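Local coordinates for Rev protein (Borrelia burgdorferi, PDB 5EQZ), which is of unknown function but belongs to the plasmid-encoded Borrelia Rev family, probably a lipoprotein, and folds as an elongated bundle of helices, at residues 11-16 and 52-57; 18-23 and 62-67; 77-82 and 136-141; 110-115 and 131-136. All blocks are in the same frame, centred on the assembly; numbering follows the deposited sequence. Where two conformers were deposited one is given.

Interaction 1: residues 11-16 and 52-57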
# COMPACT_ATOMS: atom_id res chain seq x y z
N GLU A 11 19.81 -15.25 -15.46
CA GLU A 11 18.73 -15.72 -14.59
C GLU A 11 18.48 -14.74 -13.46
O GLU A 11 17.32 -14.50 -13.08
CB GLU A 11 19.04 -17.12 -14.05
CG GLU A 11 18.90 -18.20 -15.13
CD GLU A 11 17.64 -18.02 -15.98
OE1 GLU A 11 16.52 -18.08 -15.42
OE2 GLU A 11 17.77 -17.81 -17.22
N GLU A 12 19.54 -14.12 -12.94
CA GLU A 12 19.38 -13.10 -11.91
C GLU A 12 18.66 -11.87 -12.46
O GLU A 12 17.83 -11.28 -11.77
CB GLU A 12 20.74 -12.71 -11.35
CG GLU A 12 21.45 -13.81 -10.55
CD GLU A 12 22.20 -14.81 -11.43
OE1 GLU A 12 22.21 -14.66 -12.67
OE2 GLU A 12 22.80 -15.75 -10.86
N LYS A 13 19.00 -11.45 -13.68
CA LYS A 13 18.30 -10.31 -14.28
C LYS A 13 16.84 -10.62 -14.52
O LYS A 13 16.00 -9.72 -14.38
CB LYS A 13 18.98 -9.90 -15.58
CG LYS A 13 20.36 -9.28 -15.37
CD LYS A 13 21.09 -9.10 -16.67
CE LYS A 13 22.39 -8.33 -16.47
NZ LYS A 13 23.19 -8.26 -17.72
N LYS A 14 16.50 -11.86 -14.88
CA LYS A 14 15.09 -12.23 -15.03
C LYS A 14 14.36 -12.17 -13.70
O LYS A 14 13.20 -11.73 -13.64
CB LYS A 14 14.97 -13.61 -15.66
CG LYS A 14 15.41 -13.68 -17.11
CD LYS A 14 15.11 -15.06 -17.69
CE LYS A 14 15.66 -15.16 -19.08
NZ LYS A 14 15.81 -16.56 -19.54
N GLU A 15 15.03 -12.59 -12.62
CA GLU A 15 14.42 -12.49 -11.29
C GLU A 15 14.07 -11.06 -10.96
O GLU A 15 12.96 -10.76 -10.51
CB GLU A 15 15.37 -13.05 -10.23
CG GLU A 15 15.68 -14.52 -10.33
CD GLU A 15 16.52 -15.01 -9.16
OE1 GLU A 15 17.74 -14.72 -9.12
OE2 GLU A 15 15.94 -15.66 -8.27
N ILE A 16 15.01 -10.14 -11.19
CA ILE A 16 14.77 -8.74 -10.91
C ILE A 16 13.64 -8.21 -11.76
O ILE A 16 12.73 -7.52 -11.26
CB ILE A 16 16.06 -7.92 -11.11
CG1 ILE A 16 17.16 -8.41 -10.15
CG2 ILE A 16 15.80 -6.43 -10.91
CD1 ILE A 16 18.51 -7.86 -10.50
N ILE A 52 27.94 -9.27 -6.76
CA ILE A 52 27.99 -9.27 -8.21
C ILE A 52 28.25 -7.84 -8.68
O ILE A 52 27.46 -6.93 -8.40
CB ILE A 52 26.69 -9.83 -8.80
CG1 ILE A 52 26.61 -11.33 -8.49
CG2 ILE A 52 26.60 -9.52 -10.30
CD1 ILE A 52 25.24 -11.89 -8.56
N GLY A 53 29.36 -7.64 -9.38
CA GLY A 53 29.72 -6.32 -9.86
C GLY A 53 29.14 -5.93 -11.20
O GLY A 53 29.49 -4.86 -11.70
N ASN A 54 28.29 -6.76 -11.80
CA ASN A 54 27.72 -6.44 -13.10
C ASN A 54 26.97 -5.11 -13.02
O ASN A 54 25.98 -5.00 -12.29
CB ASN A 54 26.79 -7.56 -13.56
CG ASN A 54 26.29 -7.36 -14.99
OD1 ASN A 54 25.25 -6.75 -15.22
ND2 ASN A 54 27.05 -7.87 -15.96
N ALA A 55 27.47 -4.10 -13.74
CA ALA A 55 26.90 -2.76 -13.62
C ALA A 55 25.42 -2.75 -13.97
O ALA A 55 24.62 -2.08 -13.30
CB ALA A 55 27.66 -1.79 -14.53
N GLU A 56 25.03 -3.49 -15.01
CA GLU A 56 23.63 -3.53 -15.42
C GLU A 56 22.78 -4.16 -14.33
O GLU A 56 21.68 -3.68 -14.03
CB GLU A 56 23.47 -4.30 -16.73
CG GLU A 56 24.12 -3.64 -17.96
CD GLU A 56 25.64 -3.57 -17.90
OE1 GLU A 56 26.28 -4.56 -17.48
OE2 GLU A 56 26.20 -2.52 -18.28
N LEU A 57 23.29 -5.23 -13.71
CA LEU A 57 22.53 -5.89 -12.66
C LEU A 57 22.36 -4.98 -11.45
O LEU A 57 21.27 -4.92 -10.86
CB LEU A 57 23.22 -7.20 -12.26
CG LEU A 57 22.45 -8.04 -11.24
CD1 LEU A 57 22.54 -9.50 -11.58
CD2 LEU A 57 22.97 -7.78 -9.84
O HOH W 1 25.44 -6.81 -18.75
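Lys-13 and Leu-57 mark the closest backbone approach, 6.3 Å between their CA atoms, where the first turn of helix 55-88 faces helix 10-24. Asn-54 caps that turn: its OD1 accepts the N-H of Leu-57 at 2.9 Å (N-H...O angle 148°), the donor lying in the carbonyl plane on a lone pair. The extended chain of Lys-13 crosses the Asn-54 side chain at about a right angle, CE coming to 3.5 Å from OD1, and lies side by side with Glu-56. One water joins these polar ends. It accepts from Lys-13 NZ at 2.9 Å and donates to Glu-56 OE1 at 2.7 Å, linking two opposite charges that do not touch directly; Asn-54 ND2 adds a weak bond. Lys-13 NZ also bonds the carbonyl oxygen of His-8, probably part of the histidine tag. The apolar part rests on Leu-57, whose CG is anti to the backbone N (chi1 -175°). Leu-57 CD1 meets Glu-12 CB at 3.7 Å, while Ile-16 CD1 lies 4.0 Å from Leu-57 CG, the two side chains crossing at about a right angle. This is an Asn N-cap opening a long helix, packed in a helical bundle.

Interaction 2: residues 18-23 and 62-67; sequences SLMEDV and LNLQNS
Met-20 and Leu-64 centre a side-by-side packing of two parallel helices, 10-24 and 55-88, in the part of the elongated bundle that also contains helix 32-48. The segment axes approach to 9.8 Å with N-to-C directions only 18° apart, and the CA atoms of Met-20 and Leu-64 are 5.6 Å from each other. Leu-64 acts as a knob. Chi1 of 170° sets its CG anti to the backbone N, and chi2 of 63° then places Leu-64 CD1 3.7 Å from Met-20 CA and 4.0 Å from Val-23 CG2, while Leu-64 CD2 lies 4.0 Å from Leu-19 CD2. Ile-16, one turn earlier, also touches CD2, so Ile-16, Leu-19, Met-20 and Val-23 form the hole of a knobs-into-holes contact. Met-20 packs in the reverse direction. Its chain bends at chi2 and chi3, folding the thioether across to the partner helix, where Met-20 CE rests against the peptide joining Asn-63 and Leu-64, 3.3 Å from Asn-63 C. Met-20 SD passes Ser-67 OG at 3.8 Å. A turn further on, Val-23 CG1 packs on the backbone of Ser-67, 4.0 Å from its carbonyl carbon. Leu-19 also touches Lys-41, Ile-42 and Leu-45 of helix 32-48, which places this face of the contact toward the bundle interior. Methyl groups and a flexible thioether fit a helix surface here, and across these two segments the helices are held by shape and apolar contact rather than by polar bonding.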
# COMPACT_ATOMS: atom_id res chain seq x y z
N SER A 18 11.06 -9.70 -13.19
CA SER A 18 9.74 -10.20 -12.79
C SER A 18 9.24 -9.48 -11.55
O SER A 18 8.09 -9.06 -11.49
CB SER A 18 9.81 -11.71 -12.55
OG SER A 18 8.55 -12.23 -12.16
N LEU A 19 10.11 -9.33 -10.55
CA LEU A 19 9.72 -8.61 -9.35
C LEU A 19 9.44 -7.14 -9.66
O LEU A 19 8.50 -6.55 -9.09
CB LEU A 19 10.81 -8.76 -8.29
CG LEU A 19 10.51 -8.27 -6.87
CD1 LEU A 19 9.16 -8.81 -6.38
CD2 LEU A 19 11.64 -8.73 -5.94
N MET A 20 10.21 -6.54 -10.57
CA MET A 20 9.97 -5.15 -10.96
C MET A 20 8.57 -5.00 -11.57
O MET A 20 7.84 -4.05 -11.25
CB MET A 20 11.04 -4.68 -11.97
CG MET A 20 10.75 -3.26 -12.51
SD MET A 20 10.90 -1.95 -11.26
CE MET A 20 12.52 -1.35 -11.53
N GLU A 21 8.18 -5.92 -12.46
CA GLU A 21 6.86 -5.81 -13.09
C GLU A 21 5.75 -5.91 -12.05
O GLU A 21 4.74 -5.18 -12.14
CB GLU A 21 6.67 -6.87 -14.17
CG GLU A 21 7.67 -6.82 -15.36
CD GLU A 21 7.61 -5.52 -16.15
OE1 GLU A 21 6.69 -4.70 -15.94
OE2 GLU A 21 8.52 -5.27 -16.98
N ASP A 22 5.92 -6.77 -11.05
CA ASP A 22 4.94 -6.88 -9.97
C ASP A 22 4.90 -5.60 -9.14
O ASP A 22 3.82 -5.11 -8.79
CB ASP A 22 5.26 -8.08 -9.07
CG ASP A 22 4.91 -9.41 -9.70
OD1 ASP A 22 3.98 -9.48 -10.52
OD2 ASP A 22 5.55 -10.41 -9.34
N VAL A 23 6.08 -5.03 -8.81
CA VAL A 23 6.14 -3.80 -8.03
C VAL A 23 5.49 -2.64 -8.78
O VAL A 23 4.77 -1.83 -8.20
CB VAL A 23 7.61 -3.48 -7.67
CG1 VAL A 23 7.78 -2.03 -7.21
CG2 VAL A 23 8.09 -4.45 -6.60
N LEU A 62 18.91 -1.28 -8.18
CA LEU A 62 18.64 0.07 -7.69
C LEU A 62 17.30 0.58 -8.22
O LEU A 62 16.51 1.17 -7.47
CB LEU A 62 19.78 1.00 -8.09
CG LEU A 62 19.71 2.40 -7.47
CD1 LEU A 62 19.74 2.31 -5.95
CD2 LEU A 62 20.84 3.29 -7.98
N ASN A 63 17.04 0.38 -9.51
CA ASN A 63 15.74 0.77 -10.05
C ASN A 63 14.60 0.05 -9.33
O ASN A 63 13.56 0.65 -9.05
CB ASN A 63 15.70 0.51 -11.55
CG ASN A 63 16.64 1.42 -12.32
OD1 ASN A 63 17.05 2.47 -11.82
ND2 ASN A 63 16.99 1.02 -13.54
N LEU A 64 14.78 -1.24 -9.03
CA LEU A 64 13.74 -1.99 -8.33
C LEU A 64 13.46 -1.42 -6.95
O LEU A 64 12.30 -1.26 -6.56
CB LEU A 64 14.15 -3.46 -8.25
CG LEU A 64 13.30 -4.35 -7.35
CD1 LEU A 64 11.86 -4.42 -7.87
CD2 LEU A 64 13.93 -5.75 -7.21
N GLN A 65 14.50 -1.10 -6.18
CA GLN A 65 14.26 -0.48 -4.88
C GLN A 65 13.62 0.90 -5.03
O GLN A 65 12.68 1.23 -4.29
CB GLN A 65 15.56 -0.38 -4.07
CG GLN A 65 16.32 -1.69 -3.94
CD GLN A 65 17.80 -1.47 -3.64
OE1 GLN A 65 18.14 -0.89 -2.61
NE2 GLN A 65 18.67 -1.91 -4.53
N ASN A 66 14.11 1.72 -5.97
CA ASN A 66 13.55 3.06 -6.14
C ASN A 66 12.06 3.00 -6.46
O ASN A 66 11.25 3.75 -5.89
CB ASN A 66 14.29 3.83 -7.23
CG ASN A 66 15.69 4.22 -6.82
OD1 ASN A 66 16.03 4.24 -5.64
ND2 ASN A 66 16.52 4.56 -7.80
N SER A 67 11.68 2.10 -7.38
CA SER A 67 10.26 2.00 -7.76
C SER A 67 9.42 1.54 -6.58
O SER A 67 8.30 2.04 -6.38
CB SER A 67 10.09 1.04 -8.93
OG SER A 67 10.58 1.63 -10.13

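Interaction 3: residues 77-82 and 136-141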
# COMPACT_ATOMS: atom_id res chain seq x y z
N ALA A 77 0.83 7.86 1.66
CA ALA A 77 0.19 9.17 1.58
C ALA A 77 -1.31 9.03 1.35
O ALA A 77 -2.12 9.77 1.93
CB ALA A 77 0.83 10.01 0.48
N ALA A 78 -1.69 8.07 0.50
CA ALA A 78 -3.11 7.84 0.23
C ALA A 78 -3.83 7.40 1.49
O ALA A 78 -4.96 7.84 1.75
CB ALA A 78 -3.26 6.79 -0.88
N LEU A 79 -3.18 6.56 2.31
CA LEU A 79 -3.81 6.10 3.55
C LEU A 79 -4.04 7.27 4.51
O LEU A 79 -5.16 7.45 5.02
CB LEU A 79 -2.94 5.03 4.21
CG LEU A 79 -3.01 3.64 3.58
CD1 LEU A 79 -1.80 2.78 3.98
CD2 LEU A 79 -4.32 2.97 4.01
N LYS A 80 -3.00 8.07 4.76
CA LYS A 80 -3.14 9.21 5.67
C LYS A 80 -4.14 10.23 5.13
O LYS A 80 -4.88 10.86 5.91
CB LYS A 80 -1.77 9.85 5.90
CG LYS A 80 -0.78 8.91 6.56
CD LYS A 80 0.65 9.49 6.55
CE LYS A 80 1.67 8.47 7.05
NZ LYS A 80 3.11 8.90 6.87
N ALA A 81 -4.22 10.38 3.80
CA ALA A 81 -5.21 11.29 3.21
C ALA A 81 -6.63 10.78 3.45
O ALA A 81 -7.52 11.54 3.88
CB ALA A 81 -4.92 11.44 1.71
N ALA A 82 -6.87 9.50 3.19
CA ALA A 82 -8.19 8.93 3.46
C ALA A 82 -8.54 9.04 4.94
O ALA A 82 -9.69 9.35 5.30
CB ALA A 82 -8.23 7.46 3.00
N LYS A 136 -3.90 0.40 11.28
CA LYS A 136 -3.17 -0.87 11.31
C LYS A 136 -2.37 -1.08 10.03
O LYS A 136 -1.24 -1.58 10.07
CB LYS A 136 -4.14 -2.03 11.56
N VAL A 137 -2.93 -0.68 8.87
CA VAL A 137 -2.17 -0.80 7.62
C VAL A 137 -0.96 0.12 7.65
O VAL A 137 0.14 -0.27 7.22
CB VAL A 137 -3.05 -0.51 6.39
CG1 VAL A 137 -2.23 -0.69 5.11
CG2 VAL A 137 -4.29 -1.40 6.37
N ILE A 138 -1.13 1.36 8.11
CA ILE A 138 0.01 2.28 8.19
C ILE A 138 1.08 1.71 9.11
O ILE A 138 2.27 1.71 8.78
CB ILE A 138 -0.45 3.67 8.65
CG1 ILE A 138 -1.31 4.32 7.57
CG2 ILE A 138 0.75 4.54 9.02
CD1 ILE A 138 -2.02 5.60 8.03
N LYS A 139 0.66 1.20 10.27
CA LYS A 139 1.61 0.61 11.21
C LYS A 139 2.32 -0.59 10.60
O LYS A 139 3.54 -0.75 10.74
CB LYS A 139 0.88 0.20 12.50
CG LYS A 139 1.75 -0.57 13.49
CD LYS A 139 0.90 -1.20 14.59
CE LYS A 139 1.77 -2.05 15.50
NZ LYS A 139 2.94 -1.29 16.02
N PHE A 140 1.56 -1.45 9.92
CA PHE A 140 2.13 -2.61 9.26
C PHE A 140 3.19 -2.20 8.24
O PHE A 140 4.29 -2.75 8.22
CB PHE A 140 1.01 -3.42 8.61
CG PHE A 140 1.44 -4.70 7.97
CD1 PHE A 140 1.74 -5.81 8.74
CD2 PHE A 140 1.49 -4.82 6.59
CE1 PHE A 140 2.12 -7.00 8.16
CE2 PHE A 140 1.87 -6.01 5.99
CZ PHE A 140 2.18 -7.10 6.78
N LEU A 141 2.86 -1.20 7.41
CA LEU A 141 3.76 -0.79 6.33
C LEU A 141 4.99 -0.06 6.85
O LEU A 141 6.04 -0.07 6.19
CB LEU A 141 3.02 0.10 5.33
CG LEU A 141 1.95 -0.63 4.52
CD1 LEU A 141 1.18 0.34 3.63
CD2 LEU A 141 2.61 -1.73 3.71
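Leu-79 carries most of the apolar packing here, meeting three residues of helix 122-142. Leu-79 CD1 lies 3.7 Å from Val-137 CG1 and 3.9 Å from Leu-141 CD1, thus bridging two residues a helical turn apart; the side chain crosses both at about a right angle. Nearer the backbone, Leu-79 CB rests on Ile-138 CG1 at 3.8 Å: chi1 of -68° sets that CG1 against Leu-79 CB, and Ile-138 CD1 beyond it touches Leu-79 CB and Lys-80 CG.

A second kind of contact is made by the aliphatic part of a charged residue. Lys-80 lays its CG against Ile-138 CD1 at 3.8 Å, its chain extended beyond CG; its NZ has a long, weak ion pair with Glu-142 beyond the segment. Between 77-82 and 136-141 themselves the sheer packing of carbon on carbon does the work, without polar bonds.

The geometry is that of antiparallel neighbours: the segment axes approach to 10.2 Å and their directions differ by 155°. Leu-79 is buried and also touches Val-108 in the loop that follows helix 95-107, whereas Leu-141 continues onto Leu-76 and onto Phe-35 of helix 32-48. The arrangement is a leucine-centred antiparallel helix pair, a building unit of all-helical bundles, joining the C-terminal half of helix 55-88 to helix 122-142.

Interaction 4: residues 110-115 and 131-136; sequences VTVPLL and VEQIDK
An extended loop laid alongside a helix, running antiparallel to it, is the element here: segment 110-115, after helix 95-107, follows helix 122-142 backwards, and Gln-133 grips it at Thr-111. The Gln-133 amide deals with both backbone polar groups of that residue. Gln-133 NE2 donates to Thr-111 O at 3.1 Å with an N-H...O angle of 158°, approaching from above the carbonyl plane, 44° out of it. On the other branch, Gln-133 OE1 accepts from a water at 2.7 Å, and this water in turn accepts from Thr-111 N at 2.8 Å. One direct bond and one water-mediated bond therefore fix the rotation of the amide, and NE2 has a further, weak bond to Asn-129 one turn earlier. Beyond CG the Gln-133 chain is extended (chi2 -162°), and it slides past Val-110 in the opposite direction. Val-110 CG1 sits 3.5 Å from Gln-133 CB and 3.6 Å from OE1, lining the aliphatic and amide parts of that chain alike. The other methyl, Val-110 CG2, turns to Ile-134 and lies 4.0 Å from its CG1, the two side chains crossing at about a right angle. Val-112 CG1 covers Gln-133 NE2 from 3.8 Å. Val-110 also touches Ala-105, and Ile-134 reaches on to Lys-83 and Ile-86 of helix 55-88. With Val-110 and Val-112 buried and Gln-133 bonded to the main chain at Thr-111, this is an interhelical loop packed on the helix it leads into.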
# COMPACT_ATOMS: atom_id res chain seq x y z
N VAL A 110 -9.46 -0.64 2.04
CA VAL A 110 -10.02 -0.95 3.35
C VAL A 110 -11.53 -1.10 3.18
O VAL A 110 -12.20 -0.19 2.67
CB VAL A 110 -9.68 0.14 4.37
CG1 VAL A 110 -10.35 -0.14 5.69
CG2 VAL A 110 -8.15 0.24 4.56
N THR A 111 -12.06 -2.25 3.60
CA THR A 111 -13.48 -2.57 3.49
C THR A 111 -14.16 -2.32 4.83
O THR A 111 -13.86 -3.00 5.82
CB THR A 111 -13.68 -4.04 3.08
OG1 THR A 111 -13.34 -4.21 1.70
CG2 THR A 111 -15.12 -4.48 3.31
N VAL A 112 -15.06 -1.34 4.88
CA VAL A 112 -15.89 -1.15 6.06
C VAL A 112 -17.34 -1.43 5.67
O VAL A 112 -17.72 -1.20 4.51
CB VAL A 112 -15.73 0.25 6.67
CG1 VAL A 112 -14.29 0.50 7.09
CG2 VAL A 112 -16.18 1.32 5.69
N PRO A 113 -18.17 -1.95 6.57
CA PRO A 113 -19.58 -2.12 6.23
C PRO A 113 -20.26 -0.77 6.15
O PRO A 113 -20.02 0.12 6.98
CB PRO A 113 -20.12 -2.96 7.39
CG PRO A 113 -19.22 -2.63 8.53
CD PRO A 113 -17.85 -2.49 7.90
N LEU A 114 -21.09 -0.60 5.13
CA LEU A 114 -21.98 0.56 5.04
C LEU A 114 -23.14 0.31 5.98
O LEU A 114 -23.99 -0.54 5.72
CB LEU A 114 -22.45 0.75 3.60
CG LEU A 114 -23.28 1.99 3.27
CD1 LEU A 114 -22.53 3.21 3.73
CD2 LEU A 114 -23.48 2.03 1.76
N LEU A 115 -23.16 1.00 7.12
CA LEU A 115 -24.24 0.82 8.10
C LEU A 115 -25.35 1.81 7.77
O LEU A 115 -25.47 2.89 8.36
CB LEU A 115 -23.72 0.99 9.52
CG LEU A 115 -22.52 0.12 9.89
CD1 LEU A 115 -22.03 0.45 11.28
CD2 LEU A 115 -22.90 -1.34 9.77
N VAL A 131 -10.90 4.25 10.50
CA VAL A 131 -9.63 4.81 10.96
C VAL A 131 -8.80 3.74 11.66
O VAL A 131 -7.57 3.71 11.53
CB VAL A 131 -9.87 6.03 11.86
CG1 VAL A 131 -8.61 6.37 12.65
CG2 VAL A 131 -10.30 7.22 11.01
N GLU A 132 -9.45 2.83 12.40
CA GLU A 132 -8.70 1.78 13.09
C GLU A 132 -8.04 0.84 12.09
O GLU A 132 -6.88 0.44 12.27
CB GLU A 132 -9.61 1.02 14.06
N GLN A 133 -8.75 0.52 10.99
CA GLN A 133 -8.15 -0.33 9.96
C GLN A 133 -7.04 0.38 9.21
O GLN A 133 -5.99 -0.21 8.93
CB GLN A 133 -9.23 -0.80 8.99
CG GLN A 133 -10.18 -1.82 9.56
CD GLN A 133 -10.92 -2.54 8.46
OE1 GLN A 133 -10.31 -3.22 7.64
NE2 GLN A 133 -12.23 -2.38 8.42
N ILE A 134 -7.25 1.66 8.87
CA ILE A 134 -6.23 2.41 8.15
C ILE A 134 -4.97 2.54 9.00
O ILE A 134 -3.84 2.44 8.50
CB ILE A 134 -6.78 3.79 7.74
CG1 ILE A 134 -7.80 3.63 6.60
CG2 ILE A 134 -5.66 4.75 7.33
CD1 ILE A 134 -8.57 4.90 6.29
N ASP A 135 -5.14 2.73 10.32
CA ASP A 135 -4.01 2.84 11.22
C ASP A 135 -3.21 1.55 11.26
O ASP A 135 -1.97 1.58 11.32
CB ASP A 135 -4.47 3.20 12.63
CG ASP A 135 -4.76 4.67 12.80
OD1 ASP A 135 -4.32 5.46 11.93
OD2 ASP A 135 -5.40 5.05 13.81
N LYS A 136 -3.90 0.40 11.28
CA LYS A 136 -3.17 -0.87 11.31
C LYS A 136 -2.37 -1.08 10.03
O LYS A 136 -1.24 -1.58 10.07
CB LYS A 136 -4.14 -2.03 11.56
O HOH W 2 -10.52 -4.13 5.08

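Helix 55-88 runs through interactions 1, 2 and 3 and acts as the long axis of the chain. Interactions 1 and 2 join it to helix 10-24; their centres are about 12 Å apart and they touch, Ile-16 CG2 lying 4.2 Å from Leu-64 CD2, so they form one continuous interface. Interaction 3 follows with its centre about 21 Å from that of interaction 2, the partner now being helix 122-142. Interactions 3 and 4 overlap in range at Lys-136 and touch through Leu-79 O and Ile-134 CG2, 3.6 Å apart. Interactions 1 and 4, with centres about 41 Å apart, lie on opposite sides of the chain's centre, in keeping with a rod-like molecule.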